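Long-range contacts in Lmo0181 protein (Listeria monocytogenes serovar 1/2a, PDB 5F7V), which binds the cyclic glucan cycloalternan as an extracellular, probably membrane-tethered lipoprotein and presumably delivers it to an ABC transporter for uptake: residues Tyr17-Ser21 with Phe52-Lys58; Leu74-Met80 with Ala113-Asp117. All blocks are in the same frame, centred on the assembly; numbering follows the deposited sequence.

Contact 1 of 2, residues Tyr17-Ser21 with Phe52-Lys58. With GLC (alpha-D-glucopyranose), chain B.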
# COMPACT_ATOMS: atom_id res chain seq x y z
N TYR A 17 -17.27 -12.47 -2.75
CA TYR A 17 -16.36 -11.35 -2.45
C TYR A 17 -14.95 -11.84 -2.65
O TYR A 17 -14.56 -12.81 -2.02
CB TYR A 17 -16.58 -10.83 -1.02
CG TYR A 17 -15.57 -9.76 -0.61
CD1 TYR A 17 -15.34 -8.65 -1.43
CD2 TYR A 17 -14.85 -9.87 0.58
CE1 TYR A 17 -14.44 -7.68 -1.08
CE2 TYR A 17 -13.97 -8.88 0.95
CZ TYR A 17 -13.76 -7.81 0.12
OH TYR A 17 -12.82 -6.83 0.42
N TYR A 18 -14.23 -11.21 -3.57
CA TYR A 18 -12.85 -11.56 -3.93
C TYR A 18 -11.97 -10.50 -3.30
O TYR A 18 -12.29 -9.30 -3.41
CB TYR A 18 -12.78 -11.56 -5.43
CG TYR A 18 -11.79 -12.34 -6.23
CD1 TYR A 18 -12.02 -13.63 -6.68
CD2 TYR A 18 -10.62 -11.71 -6.62
CE1 TYR A 18 -11.09 -14.29 -7.46
CE2 TYR A 18 -9.66 -12.34 -7.38
CZ TYR A 18 -9.90 -13.64 -7.82
OH TYR A 18 -8.87 -14.16 -8.58
N GLN A 19 -10.93 -10.88 -2.57
CA GLN A 19 -10.09 -9.87 -1.89
C GLN A 19 -8.66 -10.35 -1.67
O GLN A 19 -8.35 -11.53 -1.84
CB GLN A 19 -10.76 -9.47 -0.57
CG GLN A 19 -10.70 -10.54 0.52
CD GLN A 19 -9.47 -10.40 1.40
OE1 GLN A 19 -9.19 -9.32 1.92
NE2 GLN A 19 -8.75 -11.50 1.58
N PHE A 20 -7.81 -9.41 -1.29
CA PHE A 20 -6.40 -9.63 -1.00
C PHE A 20 -5.92 -9.12 0.33
O PHE A 20 -4.95 -9.64 0.82
CB PHE A 20 -5.48 -9.02 -2.08
CG PHE A 20 -5.63 -7.53 -2.20
CD1 PHE A 20 -4.92 -6.66 -1.37
CD2 PHE A 20 -6.51 -7.01 -3.11
CE1 PHE A 20 -5.16 -5.29 -1.46
CE2 PHE A 20 -6.71 -5.66 -3.23
CZ PHE A 20 -6.04 -4.79 -2.40
N SER A 21 -6.55 -8.09 0.92
CA SER A 21 -5.84 -7.40 1.99
C SER A 21 -5.88 -8.08 3.36
O SER A 21 -5.04 -7.79 4.18
CB SER A 21 -6.33 -5.96 2.10
OG SER A 21 -7.65 -5.85 2.62
N PHE A 52 -1.65 -10.98 -2.76
CA PHE A 52 -1.54 -9.68 -3.43
C PHE A 52 -0.75 -9.76 -4.73
O PHE A 52 -1.11 -9.11 -5.69
CB PHE A 52 -0.90 -8.64 -2.48
CG PHE A 52 -0.80 -7.26 -3.06
CD1 PHE A 52 -1.91 -6.44 -3.16
CD2 PHE A 52 0.43 -6.77 -3.49
CE1 PHE A 52 -1.78 -5.17 -3.67
CE2 PHE A 52 0.56 -5.48 -4.00
CZ PHE A 52 -0.56 -4.69 -4.10
N ASN A 53 0.32 -10.55 -4.74
CA ASN A 53 1.19 -10.61 -5.91
C ASN A 53 0.51 -11.16 -7.17
O ASN A 53 0.88 -10.77 -8.26
CB ASN A 53 2.48 -11.37 -5.60
CG ASN A 53 2.28 -12.87 -5.55
OD1 ASN A 53 1.27 -13.36 -5.01
ND2 ASN A 53 3.22 -13.60 -6.13
N ASP A 54 -0.50 -12.01 -6.97
CA ASP A 54 -1.28 -12.62 -8.06
C ASP A 54 -2.71 -12.12 -8.18
O ASP A 54 -3.43 -12.45 -9.13
CB ASP A 54 -1.32 -14.13 -7.84
CG ASP A 54 0.05 -14.78 -7.98
OD1 ASP A 54 0.91 -14.23 -8.71
OD2 ASP A 54 0.28 -15.86 -7.39
N TYR A 55 -3.15 -11.27 -7.25
CA TYR A 55 -4.55 -10.92 -7.19
C TYR A 55 -5.08 -10.25 -8.45
O TYR A 55 -6.16 -10.61 -8.92
CB TYR A 55 -4.75 -9.97 -5.98
CG TYR A 55 -6.17 -9.47 -5.83
CD1 TYR A 55 -7.13 -10.22 -5.15
CD2 TYR A 55 -6.56 -8.28 -6.44
CE1 TYR A 55 -8.44 -9.78 -5.02
CE2 TYR A 55 -7.87 -7.84 -6.33
CZ TYR A 55 -8.80 -8.58 -5.64
OH TYR A 55 -10.11 -8.20 -5.49
N PHE A 56 -4.38 -9.24 -8.96
CA PHE A 56 -4.96 -8.46 -10.05
C PHE A 56 -4.96 -9.23 -11.36
O PHE A 56 -5.91 -9.08 -12.13
CB PHE A 56 -4.38 -7.04 -10.19
CG PHE A 56 -4.71 -6.17 -9.00
CD1 PHE A 56 -6.00 -5.66 -8.83
CD2 PHE A 56 -3.77 -5.96 -8.02
CE1 PHE A 56 -6.30 -4.92 -7.69
CE2 PHE A 56 -4.07 -5.22 -6.89
CZ PHE A 56 -5.33 -4.70 -6.75
N THR A 57 -3.93 -10.05 -11.59
CA THR A 57 -3.90 -10.89 -12.77
C THR A 57 -5.05 -11.88 -12.72
O THR A 57 -5.74 -12.11 -13.71
CB THR A 57 -2.58 -11.66 -12.84
OG1 THR A 57 -1.48 -10.75 -12.71
CG2 THR A 57 -2.45 -12.37 -14.18
N LYS A 58 -5.25 -12.48 -11.55
CA LYS A 58 -6.30 -13.48 -11.36
C LYS A 58 -7.69 -12.86 -11.49
O LYS A 58 -8.57 -13.39 -12.16
CB LYS A 58 -6.12 -14.23 -10.03
CG LYS A 58 -4.91 -15.15 -10.00
CD LYS A 58 -5.16 -16.38 -10.84
CE LYS A 58 -4.24 -17.54 -10.50
NZ LYS A 58 -3.94 -18.41 -11.67
C1 GLC B . 1.05 -6.83 0.51
C2 GLC B . 0.41 -5.56 -0.01
C3 GLC B . -0.67 -5.04 0.93
C4 GLC B . -1.68 -6.14 1.15
C5 GLC B . -0.96 -7.34 1.76
C6 GLC B . -1.90 -8.49 2.09
O2 GLC B . 1.43 -4.58 -0.19
O3 GLC B . -1.39 -3.98 0.30
O4 GLC B . -2.77 -5.69 1.96
O5 GLC B . 0.04 -7.78 0.83
O6 GLC B . -2.34 -9.06 0.85
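This is an aromatic strand-to-helix contact in the alpha/beta fold of a periplasmic-binding-protein-type domain, where the end of strand 13-19 meets the start of helix 52-64 beside the bound glucan. Strand 17-19 and the helix segment run at 132° to each other, their axes 10.0 Å apart at closest, a gap that suits large flat rings. Tyr18, Phe20, Phe52, Tyr55 and Phe56 form an aromatic cluster, and no hydrogen bond joins the two segments. Phe20 stands at its middle. It turns an edge to the face of Tyr55 (centroids 4.8 Å apart, planes at 69°), while Phe52 turns an edge to the face of Phe20 (5.3 Å, 62°); Phe56 meets Phe20 obliquely, with Phe20 CE2 and Phe56 CZ 3.9 Å apart. Tyrosine suits position 55 because its ring packs between strand and helix while its hydroxyl hydrogen-bonds the backbone carbonyl of Glu73 on the adjacent strand 71-75. Tyr18 closes the far end, its CD2 3.3 Å from Tyr55 CE1 and its OH 3.1 Å from Lys58 CB; the exposed lysine's chain then leads its charge away from the strand. At the pocket end Phe52 does double duty, since one ring face lies against the glucose of chain B, as is common for aromatic residues in sugar-binding sites. The same glucose donates a hydrogen bond from O6 to the backbone O of Phe20, 2.7 Å long.

Contact 2 of 2, residues Leu74-Met80 with Ala113-Asp117; sequences LNYETFM and AFKYD. With GLC (alpha-D-glucopyranose), chain C.
Residues 74-75 finish a strand in extended conformation, and the chain turns at once into helix 76-85; facing it, Ala113 and Phe114 lead into the short strand 115-116. The CA register pairs Tyr76 with Ala113 (5.8 Å), Phe79 with Phe114 (6.7 Å) and Met80 with Tyr116 (7.2 Å). Ring contacts dominate. Phe79 (chi1 t) points at 113-117, with Phe114 CA 3.8 Å from its ring centroid over one face in a CH-pi contact, and the Phe114 ring (chi1 m) sets its edge toward the Phe79 face, offset, centroids 5.5 Å apart and planes at 85°. Ala113, small enough to let a ring lie flat on it, places CB 3.5 Å from the Tyr76 centroid (chi1 t). Apolar contacts extend the row: Phe79 CE2 to Tyr116 CB 3.8 Å, and Met80, with chi1 and chi2 both t in the conformer given, brings its CE to 4.0 Å from Tyr116 CE1. Such a strand-to-helix turn at the ligand cleft is characteristic of the periplasmic-binding-protein fold. Asn75 is the N-cap: its OD1 accepts from Thr78 OG1 (2.7 Å) and, weakly, from Thr78 N (3.0 Å). On the sugar side, Asn75 ND2 donates to O4 of the chain C glucose (2.9 Å), and that O4 donates to Glu77 OE2 (2.7 Å).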
# COMPACT_ATOMS: atom_id res chain seq x y z
N LEU A 74 -10.27 -3.55 -4.60
CA LEU A 74 -9.33 -2.82 -5.50
C LEU A 74 -8.52 -1.91 -4.64
O LEU A 74 -8.96 -1.46 -3.62
CB LEU A 74 -10.04 -1.98 -6.55
CG LEU A 74 -10.83 -2.79 -7.56
CD1 LEU A 74 -11.68 -1.85 -8.41
CD2 LEU A 74 -9.98 -3.67 -8.43
N ASN A 75 -7.29 -1.70 -5.08
CA ASN A 75 -6.43 -0.69 -4.47
C ASN A 75 -6.53 0.61 -5.25
O ASN A 75 -7.04 0.69 -6.37
CB ASN A 75 -4.99 -1.22 -4.26
CG ASN A 75 -4.27 -1.56 -5.53
OD1 ASN A 75 -4.82 -1.48 -6.60
ND2 ASN A 75 -3.05 -1.99 -5.36
N TYR A 76 -5.99 1.67 -4.64
CA TYR A 76 -6.02 2.99 -5.22
C TYR A 76 -5.37 2.95 -6.59
O TYR A 76 -5.92 3.48 -7.55
CB TYR A 76 -5.26 3.93 -4.28
CG TYR A 76 -5.49 5.43 -4.41
CD1 TYR A 76 -5.68 6.08 -5.62
CD2 TYR A 76 -5.45 6.22 -3.28
CE1 TYR A 76 -5.86 7.45 -5.67
CE2 TYR A 76 -5.66 7.58 -3.30
CZ TYR A 76 -5.85 8.19 -4.52
OH TYR A 76 -6.04 9.55 -4.58
N GLU A 77 -4.23 2.28 -6.69
CA GLU A 77 -3.47 2.43 -7.93
C GLU A 77 -3.98 1.54 -9.05
O GLU A 77 -3.57 1.79 -10.17
CB GLU A 77 -1.97 2.31 -7.66
CG GLU A 77 -1.49 1.01 -7.03
CD GLU A 77 -1.54 0.94 -5.50
OE1 GLU A 77 -2.50 1.43 -4.87
OE2 GLU A 77 -0.62 0.34 -4.90
N THR A 78 -4.85 0.55 -8.81
CA THR A 78 -5.44 -0.22 -9.92
C THR A 78 -6.84 0.23 -10.24
O THR A 78 -7.41 -0.14 -11.27
CB THR A 78 -5.44 -1.73 -9.61
OG1 THR A 78 -4.15 -2.10 -9.13
CG2 THR A 78 -5.73 -2.59 -10.80
N PHE A 79 -7.44 1.04 -9.37
CA PHE A 79 -8.82 1.46 -9.59
C PHE A 79 -9.09 2.02 -11.00
O PHE A 79 -10.07 1.59 -11.61
CB PHE A 79 -9.26 2.48 -8.53
CG PHE A 79 -10.56 3.15 -8.82
CD1 PHE A 79 -11.73 2.47 -8.61
CD2 PHE A 79 -10.61 4.42 -9.34
CE1 PHE A 79 -12.94 3.09 -8.91
CE2 PHE A 79 -11.80 5.05 -9.61
CZ PHE A 79 -12.98 4.37 -9.41
N MET A 80 -8.29 2.96 -11.49
CA MET A 80 -8.65 3.60 -12.75
C MET A 80 -8.66 2.59 -13.89
O MET A 80 -9.52 2.66 -14.77
CB MET A 80 -7.71 4.76 -13.07
CG MET A 80 -8.03 5.30 -14.44
SD MET A 80 -7.03 6.72 -14.87
CE MET A 80 -8.33 7.73 -15.56
N ALA A 113 -10.64 8.23 -3.70
CA ALA A 113 -9.81 7.33 -4.50
C ALA A 113 -10.62 6.47 -5.44
O ALA A 113 -10.06 5.98 -6.45
CB ALA A 113 -8.98 6.44 -3.58
N PHE A 114 -11.91 6.31 -5.15
CA PHE A 114 -12.77 5.39 -5.87
C PHE A 114 -13.83 6.11 -6.67
O PHE A 114 -14.87 5.55 -6.96
CB PHE A 114 -13.33 4.30 -4.95
CG PHE A 114 -12.20 3.57 -4.27
CD1 PHE A 114 -11.47 2.63 -4.96
CD2 PHE A 114 -11.82 3.88 -2.97
CE1 PHE A 114 -10.37 2.02 -4.41
CE2 PHE A 114 -10.74 3.28 -2.41
CZ PHE A 114 -10.00 2.37 -3.14
N LYS A 115 -13.53 7.36 -6.99
CA LYS A 115 -14.37 8.17 -7.87
C LYS A 115 -13.72 8.25 -9.24
O LYS A 115 -12.49 8.41 -9.34
CB LYS A 115 -14.53 9.55 -7.24
CG LYS A 115 -15.53 10.52 -7.86
CD LYS A 115 -15.72 11.78 -7.02
CE LYS A 115 -15.18 11.80 -5.59
NZ LYS A 115 -15.93 11.19 -4.44
N TYR A 116 -14.53 8.10 -10.27
CA TYR A 116 -14.11 8.18 -11.66
C TYR A 116 -15.17 8.95 -12.42
O TYR A 116 -16.36 8.65 -12.31
CB TYR A 116 -13.93 6.79 -12.26
CG TYR A 116 -13.70 6.79 -13.75
CD1 TYR A 116 -12.51 7.29 -14.28
CD2 TYR A 116 -14.65 6.29 -14.62
CE1 TYR A 116 -12.27 7.29 -15.64
CE2 TYR A 116 -14.42 6.29 -15.99
CZ TYR A 116 -13.24 6.80 -16.49
OH TYR A 116 -13.01 6.78 -17.86
N ASP A 117 -14.73 9.96 -13.17
CA ASP A 117 -15.62 10.83 -13.96
C ASP A 117 -16.78 11.37 -13.11
O ASP A 117 -17.94 11.35 -13.54
CB ASP A 117 -16.17 10.08 -15.18
CG ASP A 117 -15.16 9.94 -16.33
OD1 ASP A 117 -13.95 10.27 -16.21
OD2 ASP A 117 -15.60 9.49 -17.42
C1 GLC C . -1.13 -2.68 0.77
C2 GLC C . -2.40 -1.86 0.71
C3 GLC C . -2.77 -1.59 -0.73
C4 GLC C . -1.59 -1.00 -1.49
C5 GLC C . -0.38 -1.91 -1.38
C6 GLC C . 0.87 -1.32 -2.01
O2 GLC C . -3.43 -2.58 1.39
O3 GLC C . -3.85 -0.65 -0.73
O4 GLC C . -1.95 -0.94 -2.88
O5 GLC C . -0.07 -2.10 0.02
O6 GLC C . 1.93 -2.24 -1.64

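The two contacts follow each other along the chain, and their centres lie 15 Å apart. Strands 13-19 and 71-75 are parallel neighbours in one sheet, and the chain leaves contact 1 along helix 52-64 and enters contact 2 at the end of strand 71-75. Phe56 bridges them: its CZ is 3.3 Å from Asn75 OD1 and its CD1 3.7 Å from Thr78 CG2, packing against the cap of helix 76-85. Phe52 CE1 lies 3.8 Å from Asn75 ND2, bringing an apolar sugar-facing ring beside an amide that hydrogen-bonds the sugar. Together they line one part of the cycloalternan pocket: contact 1 meets the chain B glucose, and Phe52 touches further glucose units as well; contact 2 hydrogen-bonds O4 of the chain C glucose, which Asn283 and Glu320 also hydrogen-bond.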